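Local atomic coordinates of D-mannonate dehydratase (Streptococcus suis, PDB entry 3BDK), a protein that probably catalyses the manganese- or iron-dependent dehydration of D-mannonate to 2-dehydro-3-deoxy-D-gluconate in pentose and glucuronate interconversion. Residues A[138-143]-A[298-303]; A[328-333]-A[343-348]. One frame throughout, in Å; residues are numbered along the deposited sequence.

Interaction 1 (A[138-143]-A[298-303]); sequences HPLPDG and QETAHL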
loop_
_atom_site.group_PDB
_atom_site.type_symbol
_atom_site.label_atom_id
_atom_site.label_comp_id
_atom_site.label_asym_id
_atom_site.label_seq_id
_atom_site.Cartn_x
_atom_site.Cartn_y
_atom_site.Cartn_z
ATOM N N HIS A 138 12.719 -9.356 -14.660
ATOM C CA HIS A 138 12.898 -8.335 -15.688
ATOM C C HIS A 138 12.955 -6.986 -15.000
ATOM O O HIS A 138 12.105 -6.707 -14.147
ATOM C CB HIS A 138 11.766 -8.362 -16.719
ATOM C CG HIS A 138 12.170 -7.854 -18.070
ATOM N ND1 HIS A 138 13.195 -8.413 -18.799
ATOM C CD2 HIS A 138 11.681 -6.844 -18.827
ATOM C CE1 HIS A 138 13.331 -7.764 -19.940
ATOM N NE2 HIS A 138 12.415 -6.812 -19.987
ATOM N N PRO A 139 13.978 -6.168 -15.330
ATOM C CA PRO A 139 14.133 -4.836 -14.694
ATOM C C PRO A 139 12.994 -3.866 -14.978
ATOM O O PRO A 139 12.481 -3.827 -16.084
ATOM C CB PRO A 139 15.466 -4.290 -15.275
ATOM C CG PRO A 139 16.194 -5.528 -15.813
ATOM C CD PRO A 139 15.073 -6.472 -16.273
ATOM N N LEU A 140 12.600 -3.116 -13.951
ATOM C CA LEU A 140 11.688 -1.976 -14.075
ATOM C C LEU A 140 12.486 -0.658 -13.916
ATOM O O LEU A 140 13.592 -0.670 -13.367
ATOM C CB LEU A 140 10.555 -2.078 -13.034
ATOM C CG LEU A 140 9.459 -3.117 -13.327
ATOM C CD1 LEU A 140 8.680 -3.465 -12.078
ATOM C CD2 LEU A 140 8.504 -2.644 -14.386
ATOM N N PRO A 141 11.940 0.473 -14.415
ATOM C CA PRO A 141 12.547 1.808 -14.287
ATOM C C PRO A 141 13.015 2.191 -12.894
ATOM O O PRO A 141 14.023 2.880 -12.777
ATOM C CB PRO A 141 11.427 2.734 -14.717
ATOM C CG PRO A 141 10.713 1.950 -15.732
ATOM C CD PRO A 141 10.690 0.538 -15.195
ATOM N N ASP A 142 12.317 1.769 -11.847
ATOM C CA ASP A 142 12.731 2.161 -10.500
ATOM C C ASP A 142 13.833 1.268 -9.906
ATOM O O ASP A 142 14.205 1.433 -8.726
ATOM C CB ASP A 142 11.525 2.305 -9.547
ATOM C CG ASP A 142 10.815 0.982 -9.269
ATOM O OD1 ASP A 142 11.374 -0.084 -9.570
ATOM O OD2 ASP A 142 9.681 1.009 -8.748
ATOM N N GLY A 143 14.337 0.319 -10.710
ATOM C CA GLY A 143 15.419 -0.600 -10.270
ATOM C C GLY A 143 14.949 -1.919 -9.654
ATOM O O GLY A 143 15.749 -2.846 -9.514
ATOM N N GLN A 298 4.554 -6.947 -19.389
ATOM C CA GLN A 298 5.344 -6.957 -18.184
ATOM C C GLN A 298 4.509 -6.545 -16.988
ATOM O O GLN A 298 3.803 -5.522 -17.028
ATOM C CB GLN A 298 6.540 -6.025 -18.303
ATOM C CG GLN A 298 7.353 -6.024 -16.998
ATOM C CD GLN A 298 8.752 -5.496 -17.107
ATOM O OE1 GLN A 298 9.460 -5.477 -16.118
ATOM N NE2 GLN A 298 9.164 -5.062 -18.289
ATOM N N GLU A 299 4.597 -7.343 -15.926
ATOM C CA GLU A 299 3.928 -7.047 -14.672
ATOM C C GLU A 299 4.561 -5.814 -14.023
ATOM O O GLU A 299 5.779 -5.637 -14.072
ATOM C CB GLU A 299 4.010 -8.248 -13.739
ATOM C CG GLU A 299 3.259 -9.448 -14.281
ATOM C CD GLU A 299 3.225 -10.664 -13.352
ATOM O OE1 GLU A 299 3.295 -10.505 -12.103
ATOM O OE2 GLU A 299 3.107 -11.785 -13.904
ATOM N N THR A 300 3.721 -4.975 -13.421
ATOM C CA THR A 300 4.181 -3.739 -12.812
ATOM C C THR A 300 3.717 -3.633 -11.374
ATOM O O THR A 300 3.161 -4.568 -10.818
ATOM C CB THR A 300 3.670 -2.480 -13.586
ATOM O OG1 THR A 300 2.244 -2.402 -13.501
ATOM C CG2 THR A 300 4.103 -2.514 -15.044
ATOM N N ALA A 301 3.967 -2.483 -10.774
ATOM C CA ALA A 301 3.421 -2.132 -9.466
ATOM C C ALA A 301 1.920 -2.022 -9.622
ATOM O O ALA A 301 1.432 -1.768 -10.717
ATOM C CB ALA A 301 3.998 -0.800 -9.017
ATOM N N HIS A 302 1.177 -2.192 -8.534
ATOM C CA HIS A 302 -0.269 -2.211 -8.654
ATOM C C HIS A 302 -0.815 -0.842 -9.048
ATOM O O HIS A 302 -1.767 -0.757 -9.773
ATOM C CB HIS A 302 -0.907 -2.751 -7.379
ATOM C CG HIS A 302 -0.519 -4.171 -7.074
ATOM N ND1 HIS A 302 0.625 -4.496 -6.377
ATOM C CD2 HIS A 302 -1.111 -5.347 -7.395
ATOM C CE1 HIS A 302 0.713 -5.810 -6.274
ATOM N NE2 HIS A 302 -0.327 -6.350 -6.878
ATOM N N LEU A 303 -0.198 0.213 -8.548
ATOM C CA LEU A 303 -0.471 1.582 -8.938
ATOM C C LEU A 303 -0.754 1.692 -10.440
ATOM O O LEU A 303 0.033 1.208 -11.261
ATOM C CB LEU A 303 0.741 2.451 -8.555
ATOM C CG LEU A 303 0.602 3.959 -8.725
ATOM C CD1 LEU A 303 -0.513 4.523 -7.815
ATOM C CD2 LEU A 303 1.912 4.673 -8.489
HETATM O O HOH W 1 10.940 -2.782 -17.844
#

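Interaction 2 (A[328-333]-A[343-348]); sequences RPDHGR and PGYGLY. With MN (manganese (II) ion), chain D; DNO (D-mannose), chain C.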
loop_
_atom_site.group_PDB
_atom_site.type_symbol
_atom_site.label_atom_id
_atom_site.label_comp_id
_atom_site.label_asym_id
_atom_site.label_seq_id
_atom_site.Cartn_x
_atom_site.Cartn_y
_atom_site.Cartn_z
ATOM N N ARG A 328 -7.911 -10.066 -4.299
ATOM C CA ARG A 328 -6.558 -10.491 -3.960
ATOM C C ARG A 328 -5.527 -9.815 -4.858
ATOM O O ARG A 328 -5.531 -10.004 -6.075
ATOM C CB ARG A 328 -6.432 -12.012 -4.065
ATOM C CG ARG A 328 -4.999 -12.519 -4.023
ATOM C CD ARG A 328 -4.896 -13.925 -4.591
ATOM N NE ARG A 328 -3.594 -14.174 -5.203
ATOM C CZ ARG A 328 -3.330 -15.199 -6.008
ATOM N NH1 ARG A 328 -4.280 -16.076 -6.300
ATOM N NH2 ARG A 328 -2.116 -15.347 -6.520
ATOM N N PRO A 329 -4.646 -9.028 -4.251
ATOM C CA PRO A 329 -3.389 -8.635 -4.896
ATOM C C PRO A 329 -2.616 -9.843 -5.414
ATOM O O PRO A 329 -2.059 -10.604 -4.622
ATOM C CB PRO A 329 -2.615 -7.961 -3.762
ATOM C CG PRO A 329 -3.130 -8.608 -2.528
ATOM C CD PRO A 329 -4.584 -8.887 -2.786
ATOM N N ASP A 330 -2.588 -10.014 -6.731
ATOM C CA ASP A 330 -1.740 -11.023 -7.356
ATOM C C ASP A 330 -0.273 -10.606 -7.328
ATOM O O ASP A 330 0.135 -9.794 -6.498
ATOM C CB ASP A 330 -2.187 -11.282 -8.795
ATOM C CG ASP A 330 -2.349 -12.758 -9.098
ATOM O OD1 ASP A 330 -1.653 -13.578 -8.462
ATOM O OD2 ASP A 330 -3.172 -13.101 -9.973
ATOM N N HIS A 331 0.513 -11.165 -8.243
ATOM C CA HIS A 331 1.965 -11.073 -8.163
ATOM C C HIS A 331 2.406 -9.686 -7.708
ATOM O O HIS A 331 1.713 -8.696 -7.942
ATOM C CB HIS A 331 2.599 -11.409 -9.515
ATOM C CG HIS A 331 2.084 -12.675 -10.124
ATOM N ND1 HIS A 331 0.750 -12.878 -10.405
ATOM C CD2 HIS A 331 2.725 -13.805 -10.507
ATOM C CE1 HIS A 331 0.591 -14.078 -10.935
ATOM N NE2 HIS A 331 1.773 -14.661 -11.008
ATOM N N GLY A 332 3.563 -9.622 -7.057
ATOM C CA GLY A 332 4.238 -8.359 -6.822
ATOM C C GLY A 332 5.643 -8.338 -7.391
ATOM O O GLY A 332 6.189 -9.377 -7.761
ATOM N N ARG A 333 6.230 -7.148 -7.461
ATOM C CA ARG A 333 7.635 -7.007 -7.826
ATOM C C ARG A 333 8.543 -7.640 -6.778
ATOM O O ARG A 333 8.144 -7.827 -5.628
ATOM C CB ARG A 333 7.994 -5.530 -8.010
ATOM C CG ARG A 333 7.135 -4.805 -9.032
ATOM C CD ARG A 333 6.607 -3.492 -8.477
ATOM N NE ARG A 333 7.668 -2.503 -8.309
ATOM C CZ ARG A 333 7.840 -1.773 -7.212
ATOM N NH1 ARG A 333 7.020 -1.918 -6.180
ATOM N NH2 ARG A 333 8.833 -0.896 -7.146
ATOM N N PRO A 343 7.490 -17.569 -8.216
ATOM C CA PRO A 343 7.159 -16.506 -9.164
ATOM C C PRO A 343 7.048 -15.079 -8.620
ATOM O O PRO A 343 8.079 -14.426 -8.415
ATOM C CB PRO A 343 5.839 -17.017 -9.738
ATOM C CG PRO A 343 6.102 -18.620 -9.778
ATOM C CD PRO A 343 7.368 -18.860 -8.918
ATOM N N GLY A 344 5.832 -14.585 -8.406
ATOM C CA GLY A 344 5.661 -13.200 -7.964
ATOM C C GLY A 344 5.098 -13.161 -6.570
ATOM O O GLY A 344 4.215 -12.364 -6.261
ATOM N N TYR A 345 5.631 -14.018 -5.714
ATOM C CA TYR A 345 4.941 -14.307 -4.475
ATOM C C TYR A 345 5.591 -13.877 -3.171
ATOM O O TYR A 345 5.043 -14.155 -2.107
ATOM C CB TYR A 345 4.476 -15.769 -4.456
ATOM C CG TYR A 345 3.205 -15.953 -5.267
ATOM C CD1 TYR A 345 3.253 -16.392 -6.587
ATOM C CD2 TYR A 345 1.960 -15.642 -4.722
ATOM C CE1 TYR A 345 2.100 -16.538 -7.329
ATOM C CE2 TYR A 345 0.802 -15.782 -5.457
ATOM C CZ TYR A 345 0.879 -16.228 -6.756
ATOM O OH TYR A 345 -0.270 -16.369 -7.484
ATOM N N GLY A 346 6.702 -13.146 -3.238
ATOM C CA GLY A 346 7.216 -12.480 -2.041
ATOM C C GLY A 346 6.150 -11.644 -1.347
ATOM O O GLY A 346 5.098 -11.338 -1.933
ATOM N N LEU A 347 6.420 -11.258 -0.102
ATOM C CA LEU A 347 5.411 -10.624 0.739
ATOM C C LEU A 347 5.254 -9.134 0.492
ATOM O O LEU A 347 4.152 -8.597 0.592
ATOM C CB LEU A 347 5.723 -10.890 2.214
ATOM C CG LEU A 347 5.076 -10.031 3.312
ATOM C CD1 LEU A 347 3.636 -10.402 3.547
ATOM C CD2 LEU A 347 5.874 -10.197 4.579
ATOM N N TYR A 348 6.351 -8.473 0.141
ATOM C CA TYR A 348 6.427 -7.004 0.175
ATOM C C TYR A 348 5.542 -6.283 -0.820
ATOM O O TYR A 348 4.542 -5.661 -0.429
ATOM C CB TYR A 348 7.868 -6.545 0.041
ATOM C CG TYR A 348 8.795 -7.174 1.055
ATOM C CD1 TYR A 348 8.384 -7.384 2.371
ATOM C CD2 TYR A 348 10.087 -7.529 0.705
ATOM C CE1 TYR A 348 9.228 -7.940 3.316
ATOM C CE2 TYR A 348 10.954 -8.100 1.642
ATOM C CZ TYR A 348 10.508 -8.295 2.949
ATOM O OH TYR A 348 11.350 -8.857 3.877
HETATM MN MN MN D . -3.252 -15.440 -10.712
HETATM C C1 DNO C . 0.033 -17.615 -12.335
HETATM C C2 DNO C . -0.288 -17.531 -10.834
HETATM C C3 DNO C . 0.217 -18.740 -9.984
HETATM C C4 DNO C . -0.186 -20.210 -10.333
HETATM C C5 DNO C . -1.633 -20.513 -10.829
HETATM C C6 DNO C . -2.020 -21.946 -10.440
HETATM O O1 DNO C . -0.131 -16.636 -13.065
HETATM O O2 DNO C . -1.692 -17.287 -10.635
HETATM O O3 DNO C . -0.164 -18.521 -8.629
HETATM O O4 DNO C . 0.786 -20.769 -11.227
HETATM O O5 DNO C . -2.625 -19.624 -10.293
HETATM O O6 DNO C . -1.791 -22.817 -11.552
HETATM O O HOH W 2 6.088 -9.039 -3.748
#

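Interaction 1 (A[138-143]-A[298-303])
The imidazole of H138 meets the carboxamide of Q298 edge-on: P139 CD lies over one ring face, while the amide carbon of Q298 sits in the ring plane beyond the CD2 edge. The two planes are turned 62° apart, so this is no stack. CD2 of H138 comes within 3.1 Å of Q298 NE2, a carbon-to-nitrogen approach, whereas H138 ND1 is hydrogen-bonded to D135 OD2. Q298 reaches across because CG is anti to its backbone N (chi1 179°) and the chain stays extended beyond it, bringing both amide heteroatoms up to H138, P139 and L140.

Polar coupling goes through one water, which donates to P139 O at 2.6 Å and accepts from Q298 NE2 at 2.9 Å. The amide oxygen, by contrast, faces another acceptor, P139 O being 3.4 Å from Q298 OE1; its weak bond comes from S146 OG. L140 slides past Q298 in the opposite direction, and its CD2 rests 3.5 Å from Q298 OE1.

The nearest CA atoms, those of L140 and T300, are 7.8 Å apart, and strand 145-150 runs between the segments: H138 pairs with S146 and E299 with L147. A type I turn, closed by G143 N to L140 O, leads from strand 135-139 into strand 145-150. Together these features define a β-hairpin whose second strand pairs with 296-299 in an antiparallel sheet.

Interaction 2 (A[328-333]-A[343-348])
H331 and Y345 make a moderate, oblique contact, with CE1 of Y345 over one face of the imidazole and the ring planes 48° apart; D-mannose C1 lies in the imidazole plane, at its edge. The tight part is the backbone. G332 N donates to G344 O at 2.9 Å, nearly straight (161° at the hydrogen), and the same carbonyl receives a CA-H...O contact from H331, 3.2 Å between H331 CA and G344 O. G344 presents its bare CA to H331 CB at 3.9 Å, and the position a side chain would take there is already filled by H331 CB.

R328 comes in at the hydroxyl edge of the Y345 ring, near its plane. Its chain is extended, with CG anti to the backbone N (chi1 168°), which carries NH2 beside the phenol oxygen; the modelled hydrogen bond to Y345 OH is very short and its length doubtful. NH2 also forms a salt bridge with D330 OD1, 2.7 Å away, while NH1 pairs with E84. These two salt bridges fix the guanidinium.

Packing is looser toward R333 and G346, where a water bridges the carbonyls: it donates to R333 O at 3.0 Å and weakly to G346 O.

D330 OD2 binds manganese at 2.5 Å alongside H219 and H286, and the sugar's O2 is a further ligand, 2.4 Å from the metal. Y345 OH bonds to sugar O3, again at a doubtfully short length, and H331 NE2 is 3.5 Å from sugar C2. Dehydration of mannonate removes the C3 hydroxyl and the C2 hydrogen; if mannonate binds as this substrate analogue does, Y345 and H331 would probably lie beside the C3 hydroxyl and C2 while the metal holds O2.

How the interactions relate
From the N terminus, the chain reaches 138-143 at the hairpin turn, and interaction 1 closes only at 298-303, more than 150 residues later, after strands 215-218, 252-257 and 282-286 of the parallel barrel sheet. Interaction 2 then opens at 328-333 and closes a short loop at 343-348, which runs into the start of helix 348-368. The two are in series, neither nested nor crossed. Space brings them together: their centres are 12 Å apart, D142 OD2 forms a 2.6 Å salt bridge with R333 NH2, and E299 packs on H331. The antiparallel sheet is thus tied to the metal-site loop, and both contacts also touch the second subunit.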